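Local structure of dehalogenase (Rhodospirillaceae, 6A41) at residues G20-A25 and S50-A55; V32-P37 and H46-Q51; G54-S59 and L71-H76. The protein probably removes halogen from organic substrates and is related to the short-chain dehydrogenases and reductases of the NAD(P)-binding Rossmann-fold clan. All coordinates share one frame; numbering follows the deposited sequence.

Interaction 1 of 3, residues G20-A25 and S50-A55; sequences GTTRIA and SQFPGA
Phe52 meets the side chains of Thr22 and Arg23 just where helix 42-51 gives out, a worked example of a helix end put to use as a packing surface. Gln51, the last helical residue, backs the contact: its CG lies over the face of the phenyl ring opposite the one that Thr22 covers. Phe52 then leaves helical geometry, and with CG held beside its own backbone N (chi1 -60°) the ring lies against helix 18-27. Thr22 touches it through the methyl branch, CG2 standing 3.5 Å from CG of Phe52, and the two side chains cross at about a right angle. OG1, on the other branch, bonds to the carbonyl of Gly18 and also to the hydroxyl of Tyr48. Arg23 comes to the outer rim instead; its NH2 lies near the ring plane, 3.9 Å from CE1 of Phe52, with the guanidinium turned 52° from the ring, while NH1 is engaged in a salt bridge with Asp215. From Phe52 a type II beta turn runs to Ala55, closed by Ala55 N to Phe52 O (2.9 Å), with Gly54 supplying the positive phi of its third position. The turn brings CB of Ala55 to 4.1 Å from CG2 of Thr22, so one methyl touches both ends of it. Helix 18-27 thus packs against the connection from helix 42-51 to strand 56-57; strands 7-10, 31-34 and 56-57, in the order 3-2-1, and the two helices linking them form the first half of a Rossmann-type fold.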
loop_
_atom_site.group_PDB
_atom_site.type_symbol
_atom_site.label_atom_id
_atom_site.label_comp_id
_atom_site.label_asym_id
_atom_site.label_seq_id
_atom_site.Cartn_x
_atom_site.Cartn_y
_atom_site.Cartn_z
ATOM N N GLY A 20 -15.887 20.361 12.258
ATOM C CA GLY A 20 -16.646 19.076 11.939
ATOM C C GLY A 20 -16.499 18.127 13.112
ATOM O O GLY A 20 -17.454 17.528 13.539
ATOM N N THR A 21 -15.247 17.962 13.611
ATOM C CA THR A 21 -15.025 17.035 14.642
ATOM C C THR A 21 -15.749 17.503 15.930
ATOM O O THR A 21 -16.341 16.720 16.572
ATOM C CB THR A 21 -13.538 16.827 14.931
ATOM O OG1 THR A 21 -12.877 16.421 13.686
ATOM C CG2 THR A 21 -13.359 15.734 15.989
ATOM N N THR A 22 -15.668 18.785 16.283
ATOM C CA THR A 22 -16.335 19.261 17.510
ATOM C C THR A 22 -17.824 18.931 17.478
ATOM O O THR A 22 -18.415 18.390 18.438
ATOM C CB THR A 22 -16.206 20.788 17.605
ATOM O OG1 THR A 22 -14.857 21.142 17.789
ATOM C CG2 THR A 22 -17.006 21.330 18.780
ATOM N N ARG A 23 -18.393 19.294 16.341
ATOM C CA ARG A 23 -19.838 19.159 16.086
ATOM C C ARG A 23 -20.346 17.712 16.233
ATOM O O ARG A 23 -21.359 17.423 16.957
ATOM C CB ARG A 23 -20.200 19.682 14.680
ATOM C CG ARG A 23 -21.672 19.728 14.423
ATOM C CD ARG A 23 -22.089 20.182 12.991
ATOM N NE ARG A 23 -21.532 21.479 12.772
ATOM C CZ ARG A 23 -20.513 21.843 11.991
ATOM N NH1 ARG A 23 -19.871 21.050 11.214
ATOM N NH2 ARG A 23 -20.160 23.135 12.033
ATOM N N ILE A 24 -19.675 16.802 15.558
ATOM C CA ILE A 24 -20.059 15.388 15.669
ATOM C C ILE A 24 -19.743 14.807 17.049
ATOM O O ILE A 24 -20.602 14.085 17.586
ATOM C CB ILE A 24 -19.421 14.557 14.530
ATOM C CG1 ILE A 24 -19.885 15.032 13.121
ATOM C CG2 ILE A 24 -19.832 13.098 14.650
ATOM C CD1 ILE A 24 -21.399 15.045 12.929
ATOM N N ALA A 25 -18.575 15.118 17.628
ATOM C CA ALA A 25 -18.212 14.559 18.924
ATOM C C ALA A 25 -19.305 14.955 19.960
ATOM O O ALA A 25 -19.755 14.160 20.764
ATOM C CB ALA A 25 -16.872 15.097 19.327
ATOM N N SER A 50 -19.873 29.563 22.019
ATOM C CA SER A 50 -21.239 29.879 21.709
ATOM C C SER A 50 -21.710 29.107 20.450
ATOM O O SER A 50 -22.872 28.726 20.324
ATOM C CB SER A 50 -21.398 31.385 21.641
ATOM O OG SER A 50 -21.107 31.761 20.348
ATOM N N GLN A 51 -20.815 28.860 19.500
ATOM C CA GLN A 51 -21.112 28.032 18.317
ATOM C C GLN A 51 -21.255 26.546 18.661
ATOM O O GLN A 51 -22.118 25.878 18.066
ATOM C CB GLN A 51 -19.994 28.243 17.327
ATOM C CG GLN A 51 -20.071 27.724 15.943
ATOM C CD GLN A 51 -18.853 28.322 15.138
ATOM O OE1 GLN A 51 -17.921 29.163 15.645
ATOM N NE2 GLN A 51 -18.860 27.949 13.908
ATOM N N PHE A 52 -20.498 26.061 19.663
ATOM C CA PHE A 52 -20.484 24.654 20.028
ATOM C C PHE A 52 -20.699 24.469 21.521
ATOM O O PHE A 52 -19.761 24.111 22.255
ATOM C CB PHE A 52 -19.129 24.056 19.603
ATOM C CG PHE A 52 -18.860 24.165 18.125
ATOM C CD1 PHE A 52 -19.586 23.395 17.211
ATOM C CD2 PHE A 52 -17.938 25.058 17.627
ATOM C CE1 PHE A 52 -19.405 23.531 15.819
ATOM C CE2 PHE A 52 -17.673 25.109 16.235
ATOM C CZ PHE A 52 -18.440 24.399 15.350
ATOM N N PRO A 53 -21.905 24.735 22.037
ATOM C CA PRO A 53 -22.182 24.691 23.448
ATOM C C PRO A 53 -21.912 23.289 23.983
ATOM O O PRO A 53 -22.358 22.319 23.369
ATOM C CB PRO A 53 -23.713 24.945 23.516
ATOM C CG PRO A 53 -23.976 25.758 22.288
ATOM C CD PRO A 53 -23.109 25.163 21.274
ATOM N N GLY A 54 -21.195 23.261 25.110
ATOM C CA GLY A 54 -20.708 22.074 25.746
ATOM C C GLY A 54 -19.259 21.884 25.445
ATOM O O GLY A 54 -18.671 21.165 26.141
ATOM N N ALA A 55 -18.671 22.433 24.367
ATOM C CA ALA A 55 -17.221 22.372 24.112
ATOM C C ALA A 55 -16.518 23.436 24.982
ATOM O O ALA A 55 -17.070 24.488 25.165
ATOM C CB ALA A 55 -16.885 22.641 22.677
#

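Interaction 2 of 3, residues V32-P37 and H46-Q51; sequences VLAHDP and HKYESQ
Van der Waals contact between Tyr48 and the alternate residues Val32 and Ala34 joins helix 42-51 to strand 31-34, and it illustrates how one long side chain can span the gap between a helix and a sheet. The backbones stay well apart, the nearest CA atoms, of Ala34 and Tyr48, being 9.0 Å from each other. Tyr48 bridges this distance because its CG is anti to the backbone N (chi1 174°), carrying the ring out from the helix towards the strand. CB of Ala34 meets the phenol end obliquely, in apolar contact 3.5 Å from CE2 of Tyr48 and 3.4 Å from OH of the same residue. CG1 of Val32 touches only the oxygen, 3.6 Å from OH of Tyr48, and the two side chains cross nearly at right angles. Leu33, between them, points to the other side of the sheet. Strand 31-34, helix 42-51 and strand 56-57 form one beta-alpha-beta crossover of the Rossmann-type sheet, and Tyr48 lies inside it, against the strand where the crossover starts. Aromatic contacts add to these: the rings of Phe52 and Phe39 both meet that of Tyr48, with planes roughly midway between parallel and perpendicular. Of the polar interactions, the buried hydroxyl of Tyr48 is satisfied by a hydrogen bond with OG1 of Thr22 in helix 18-27, and OE2 of Glu49 accepts one from the backbone N of Ala57.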
loop_
_atom_site.group_PDB
_atom_site.type_symbol
_atom_site.label_atom_id
_atom_site.label_comp_id
_atom_site.label_asym_id
_atom_site.label_seq_id
_atom_site.Cartn_x
_atom_site.Cartn_y
_atom_site.Cartn_z
ATOM N N VAL A 32 -15.729 17.811 24.885
ATOM C CA VAL A 32 -14.752 18.303 23.990
ATOM C C VAL A 32 -13.985 19.450 24.658
ATOM O O VAL A 32 -14.577 20.414 25.156
ATOM C CB VAL A 32 -15.418 18.789 22.685
ATOM C CG1 VAL A 32 -14.395 19.452 21.795
ATOM C CG2 VAL A 32 -16.121 17.607 21.989
ATOM N N LEU A 33 -12.671 19.334 24.623
ATOM C CA LEU A 33 -11.711 20.327 24.975
ATOM C C LEU A 33 -10.972 20.767 23.713
ATOM O O LEU A 33 -10.544 19.914 22.916
ATOM C CB LEU A 33 -10.671 19.729 25.891
ATOM C CG LEU A 33 -11.172 19.046 27.138
ATOM C CD1 LEU A 33 -10.033 18.580 27.971
ATOM C CD2 LEU A 33 -12.217 19.914 27.884
ATOM N N ALA A 34 -10.837 22.044 23.511
ATOM C CA ALA A 34 -10.304 22.545 22.252
ATOM C C ALA A 34 -9.172 23.490 22.530
ATOM O O ALA A 34 -9.343 24.432 23.317
ATOM C CB ALA A 34 -11.385 23.263 21.437
ATOM N N HIS A 35 -8.097 23.294 21.803
ATOM C CA HIS A 35 -6.962 24.221 21.689
ATOM C C HIS A 35 -7.049 25.019 20.376
ATOM O O HIS A 35 -7.528 24.517 19.358
ATOM C CB HIS A 35 -5.651 23.448 21.729
ATOM C CG HIS A 35 -4.513 24.161 21.066
ATOM N ND1 HIS A 35 -4.227 23.965 19.739
ATOM C CD2 HIS A 35 -3.608 25.079 21.526
ATOM C CE1 HIS A 35 -3.226 24.772 19.389
ATOM N NE2 HIS A 35 -2.827 25.458 20.447
ATOM N N ASP A 36 -6.604 26.263 20.421
ATOM C CA ASP A 36 -6.348 27.009 19.219
ATOM C C ASP A 36 -5.356 28.143 19.571
ATOM O O ASP A 36 -5.489 28.754 20.616
ATOM C CB ASP A 36 -7.655 27.551 18.564
ATOM C CG ASP A 36 -7.424 28.102 17.146
ATOM O OD1 ASP A 36 -7.395 27.239 16.185
ATOM O OD2 ASP A 36 -7.228 29.395 17.011
ATOM N N PRO A 37 -4.463 28.508 18.633
ATOM C CA PRO A 37 -3.642 29.684 18.902
ATOM C C PRO A 37 -4.403 30.932 19.170
ATOM O O PRO A 37 -3.869 31.825 19.771
ATOM C CB PRO A 37 -2.878 29.917 17.587
ATOM C CG PRO A 37 -2.858 28.592 17.011
ATOM C CD PRO A 37 -4.134 27.915 17.335
ATOM N N HIS A 46 -15.037 32.683 23.454
ATOM C CA HIS A 46 -16.474 32.903 23.549
ATOM C C HIS A 46 -17.223 32.568 22.255
ATOM O O HIS A 46 -18.267 31.981 22.288
ATOM C CB HIS A 46 -16.833 34.327 24.007
ATOM C CG HIS A 46 -16.270 34.672 25.388
ATOM N ND1 HIS A 46 -16.076 35.993 25.841
ATOM C CD2 HIS A 46 -15.775 33.864 26.380
ATOM C CE1 HIS A 46 -15.537 35.965 27.053
ATOM N NE2 HIS A 46 -15.302 34.696 27.380
ATOM N N LYS A 47 -16.706 32.960 21.153
ATOM C CA LYS A 47 -17.260 32.631 19.840
ATOM C C LYS A 47 -17.268 31.095 19.593
ATOM O O LYS A 47 -18.300 30.506 19.144
ATOM C CB LYS A 47 -16.379 33.335 18.836
ATOM C CG LYS A 47 -16.711 33.248 17.397
ATOM C CD LYS A 47 -15.678 34.103 16.622
ATOM C CE LYS A 47 -16.390 34.922 15.556
ATOM N NZ LYS A 47 -17.170 33.917 14.779
ATOM N N TYR A 48 -16.169 30.407 19.939
ATOM C CA TYR A 48 -16.171 28.908 19.750
ATOM C C TYR A 48 -17.258 28.242 20.639
ATOM O O TYR A 48 -18.027 27.383 20.267
ATOM C CB TYR A 48 -14.786 28.354 20.047
ATOM C CG TYR A 48 -14.684 26.843 20.032
ATOM C CD1 TYR A 48 -14.735 26.130 18.833
ATOM C CD2 TYR A 48 -14.567 26.164 21.202
ATOM C CE1 TYR A 48 -14.661 24.752 18.804
ATOM C CE2 TYR A 48 -14.491 24.807 21.182
ATOM C CZ TYR A 48 -14.584 24.078 19.964
ATOM O OH TYR A 48 -14.374 22.642 20.047
ATOM N N GLU A 49 -17.265 28.620 21.900
ATOM C CA GLU A 49 -18.122 28.065 22.877
ATOM C C GLU A 49 -19.604 28.418 22.581
ATOM O O GLU A 49 -20.492 27.575 22.822
ATOM C CB GLU A 49 -17.727 28.439 24.295
ATOM C CG GLU A 49 -16.372 27.832 24.711
ATOM C CD GLU A 49 -15.984 28.051 26.166
ATOM O OE1 GLU A 49 -16.725 28.828 26.849
ATOM O OE2 GLU A 49 -14.992 27.471 26.653
ATOM N N SER A 50 -19.873 29.563 22.019
ATOM C CA SER A 50 -21.239 29.879 21.709
ATOM C C SER A 50 -21.710 29.107 20.450
ATOM O O SER A 50 -22.872 28.726 20.324
ATOM C CB SER A 50 -21.398 31.385 21.641
ATOM O OG SER A 50 -21.107 31.761 20.348
ATOM N N GLN A 51 -20.815 28.860 19.500
ATOM C CA GLN A 51 -21.112 28.032 18.317
ATOM C C GLN A 51 -21.255 26.546 18.661
ATOM O O GLN A 51 -22.118 25.878 18.066
ATOM C CB GLN A 51 -19.994 28.243 17.327
ATOM C CG GLN A 51 -20.071 27.724 15.943
ATOM C CD GLN A 51 -18.853 28.322 15.138
ATOM O OE1 GLN A 51 -17.921 29.163 15.645
ATOM N NE2 GLN A 51 -18.860 27.949 13.908
#

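Interaction 3 of 3, residues G54-S59 and L71-H76; sequences GAHALS and LKRHGH
His56 extends from the short strand 56-57 and Arg73 from near the C-terminal end of helix 63-74, whose chain leaves helical geometry at Gly75 with a positive phi, the backbone N of Gly75 still making a weak hydrogen bond to Leu71 O. The two side chains point at each other and between them make the whole contact, a clear case of a guanidinium laid flat on an aromatic ring. Their planes are only 17° apart and their centres 3.6 Å. The overlap is not quite central: CZ of Arg73 stands above the rim of the imidazole, 3.3 Å from ND1 of His56, which in turn lies over the middle of the guanidinium. On the same face NH1 of Arg73 comes to 3.4 Å from CE1 of His56. NH2 is also close to ND1, yet from above the ring the angle is too poor for a hydrogen bond, and the attraction is one of stacked pi systems. The aliphatic part of the arginine joins in, since its CD makes a CH-pi contact, 4.0 Å from the centroid of the His56 ring and 12° off the normal. A bend at chi2 (91°) in an otherwise extended chain lays both CD and the guanidinium over the ring. A cation so near would probably disfavour protonation of the imidazole. Arg73 is exposed and also touches a crystal neighbour, which may influence its pose. Within the fold, the pair covers Leu33 of the adjoining strand 31-34, which both side chains touch. Strand 56-57 is the outermost on its side of the chain's sheet, pairing through backbone hydrogen bonds of His56 with Val32 and Ala34, while Leu58 packs on Met66, Leu69 and Ala70 of helix 63-74.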
loop_
_atom_site.group_PDB
_atom_site.type_symbol
_atom_site.label_atom_id
_atom_site.label_comp_id
_atom_site.label_asym_id
_atom_site.label_seq_id
_atom_site.Cartn_x
_atom_site.Cartn_y
_atom_site.Cartn_z
ATOM N N GLY A 54 -21.195 23.261 25.110
ATOM C CA GLY A 54 -20.708 22.074 25.746
ATOM C C GLY A 54 -19.259 21.884 25.445
ATOM O O GLY A 54 -18.671 21.165 26.141
ATOM N N ALA A 55 -18.671 22.433 24.367
ATOM C CA ALA A 55 -17.221 22.372 24.112
ATOM C C ALA A 55 -16.518 23.436 24.982
ATOM O O ALA A 55 -17.070 24.488 25.165
ATOM C CB ALA A 55 -16.885 22.641 22.677
ATOM N N HIS A 56 -15.327 23.134 25.481
ATOM C CA HIS A 56 -14.533 24.066 26.329
ATOM C C HIS A 56 -13.290 24.565 25.536
ATOM O O HIS A 56 -12.368 23.771 25.158
ATOM C CB HIS A 56 -14.065 23.357 27.573
ATOM C CG HIS A 56 -13.223 24.228 28.486
ATOM N ND1 HIS A 56 -13.771 25.188 29.324
ATOM C CD2 HIS A 56 -11.887 24.259 28.717
ATOM C CE1 HIS A 56 -12.788 25.835 29.955
ATOM N NE2 HIS A 56 -11.638 25.246 29.650
ATOM N N ALA A 57 -13.174 25.858 25.372
ATOM C CA ALA A 57 -11.991 26.467 24.738
ATOM C C ALA A 57 -10.907 26.672 25.826
ATOM O O ALA A 57 -11.141 27.378 26.829
ATOM C CB ALA A 57 -12.401 27.772 24.077
ATOM N N LEU A 58 -9.729 26.081 25.649
ATOM C CA LEU A 58 -8.655 26.191 26.632
ATOM C C LEU A 58 -7.906 27.498 26.419
ATOM O O LEU A 58 -7.610 27.917 25.249
ATOM C CB LEU A 58 -7.673 25.045 26.397
ATOM C CG LEU A 58 -8.317 23.694 26.729
ATOM C CD1 LEU A 58 -7.491 22.582 26.041
ATOM C CD2 LEU A 58 -8.253 23.454 28.216
ATOM N N SER A 59 -7.614 28.178 27.504
ATOM C CA SER A 59 -7.051 29.523 27.378
ATOM C C SER A 59 -5.503 29.466 27.243
ATOM O O SER A 59 -4.891 30.424 26.829
ATOM C CB SER A 59 -7.501 30.401 28.572
ATOM O OG SER A 59 -7.076 29.747 29.727
ATOM N N LEU A 71 -5.554 18.544 30.946
ATOM C CA LEU A 71 -5.595 17.424 31.902
ATOM C C LEU A 71 -6.223 17.792 33.223
ATOM O O LEU A 71 -6.908 16.996 33.812
ATOM C CB LEU A 71 -4.186 16.880 32.184
ATOM C CG LEU A 71 -3.704 15.971 31.053
ATOM C CD1 LEU A 71 -2.254 15.619 31.298
ATOM C CD2 LEU A 71 -4.523 14.608 31.005
ATOM N N LYS A 72 -5.910 18.962 33.755
ATOM C CA LYS A 72 -6.609 19.501 34.917
ATOM C C LYS A 72 -8.140 19.607 34.806
ATOM O O LYS A 72 -8.844 19.485 35.788
ATOM C CB LYS A 72 -6.087 20.907 35.213
ATOM C CG LYS A 72 -5.084 21.017 36.299
ATOM C CD LYS A 72 -5.751 21.571 37.574
ATOM C CE LYS A 72 -4.784 22.393 38.399
ATOM N NZ LYS A 72 -3.470 21.650 38.533
ATOM N N ARG A 73 -8.688 19.817 33.620
ATOM C CA ARG A 73 -10.109 20.071 33.516
ATOM C C ARG A 73 -10.914 18.894 34.075
ATOM O O ARG A 73 -11.809 19.153 34.880
ATOM C CB ARG A 73 -10.515 20.373 32.063
ATOM C CG ARG A 73 -12.000 20.588 31.840
ATOM C CD ARG A 73 -12.327 22.022 31.979
ATOM N NE ARG A 73 -13.694 22.323 31.607
ATOM C CZ ARG A 73 -14.348 23.424 31.993
ATOM N NH1 ARG A 73 -13.787 24.333 32.781
ATOM N NH2 ARG A 73 -15.596 23.613 31.598
ATOM N N HIS A 74 -10.666 17.663 33.596
ATOM C CA HIS A 74 -11.359 16.447 34.042
ATOM C C HIS A 74 -10.514 15.394 34.628
ATOM O O HIS A 74 -11.027 14.398 35.192
ATOM C CB HIS A 74 -12.178 15.800 32.885
ATOM C CG HIS A 74 -13.210 16.708 32.404
ATOM N ND1 HIS A 74 -14.276 17.085 33.216
ATOM C CD2 HIS A 74 -13.260 17.507 31.315
ATOM C CE1 HIS A 74 -14.986 18.016 32.599
ATOM N NE2 HIS A 74 -14.399 18.278 31.440
ATOM N N GLY A 75 -9.221 15.610 34.573
ATOM C CA GLY A 75 -8.289 14.622 35.165
ATOM C C GLY A 75 -7.702 13.762 34.100
ATOM O O GLY A 75 -6.780 13.028 34.389
ATOM N N HIS A 76 -8.301 13.678 32.888
ATOM C CA HIS A 76 -7.763 12.779 31.874
ATOM C C HIS A 76 -8.191 13.212 30.532
ATOM O O HIS A 76 -9.070 13.976 30.433
ATOM C CB HIS A 76 -8.253 11.321 32.122
ATOM C CG HIS A 76 -9.700 11.099 31.896
ATOM N ND1 HIS A 76 -10.655 11.487 32.796
ATOM C CD2 HIS A 76 -10.383 10.655 30.797
ATOM C CE1 HIS A 76 -11.860 11.214 32.329
ATOM N NE2 HIS A 76 -11.726 10.732 31.107
#

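How the interactions relate
Interactions 1 and 2 are buried and lie side by side, their centres about 8 Å apart; interaction 2 uses the last turns of helix 42-51 and interaction 1 the residues that follow it, and between them helix 18-27, helix 42-51 and strand 31-34 are brought together. Their chemistry is mostly small aliphatic groups against the ring of a phenylalanine in one and the phenol end of a tyrosine in the other. Interaction 3 is a surface contact, where a charged group can lie flat on an imidazole beside solvent. It uses the opposite face of the sheet, so strand 31-34 is covered by Tyr48 on one side and by the histidine-arginine pair on the other. The segment 54-59 continues the turn that ends interaction 1, and pairs with the strand of interaction 2.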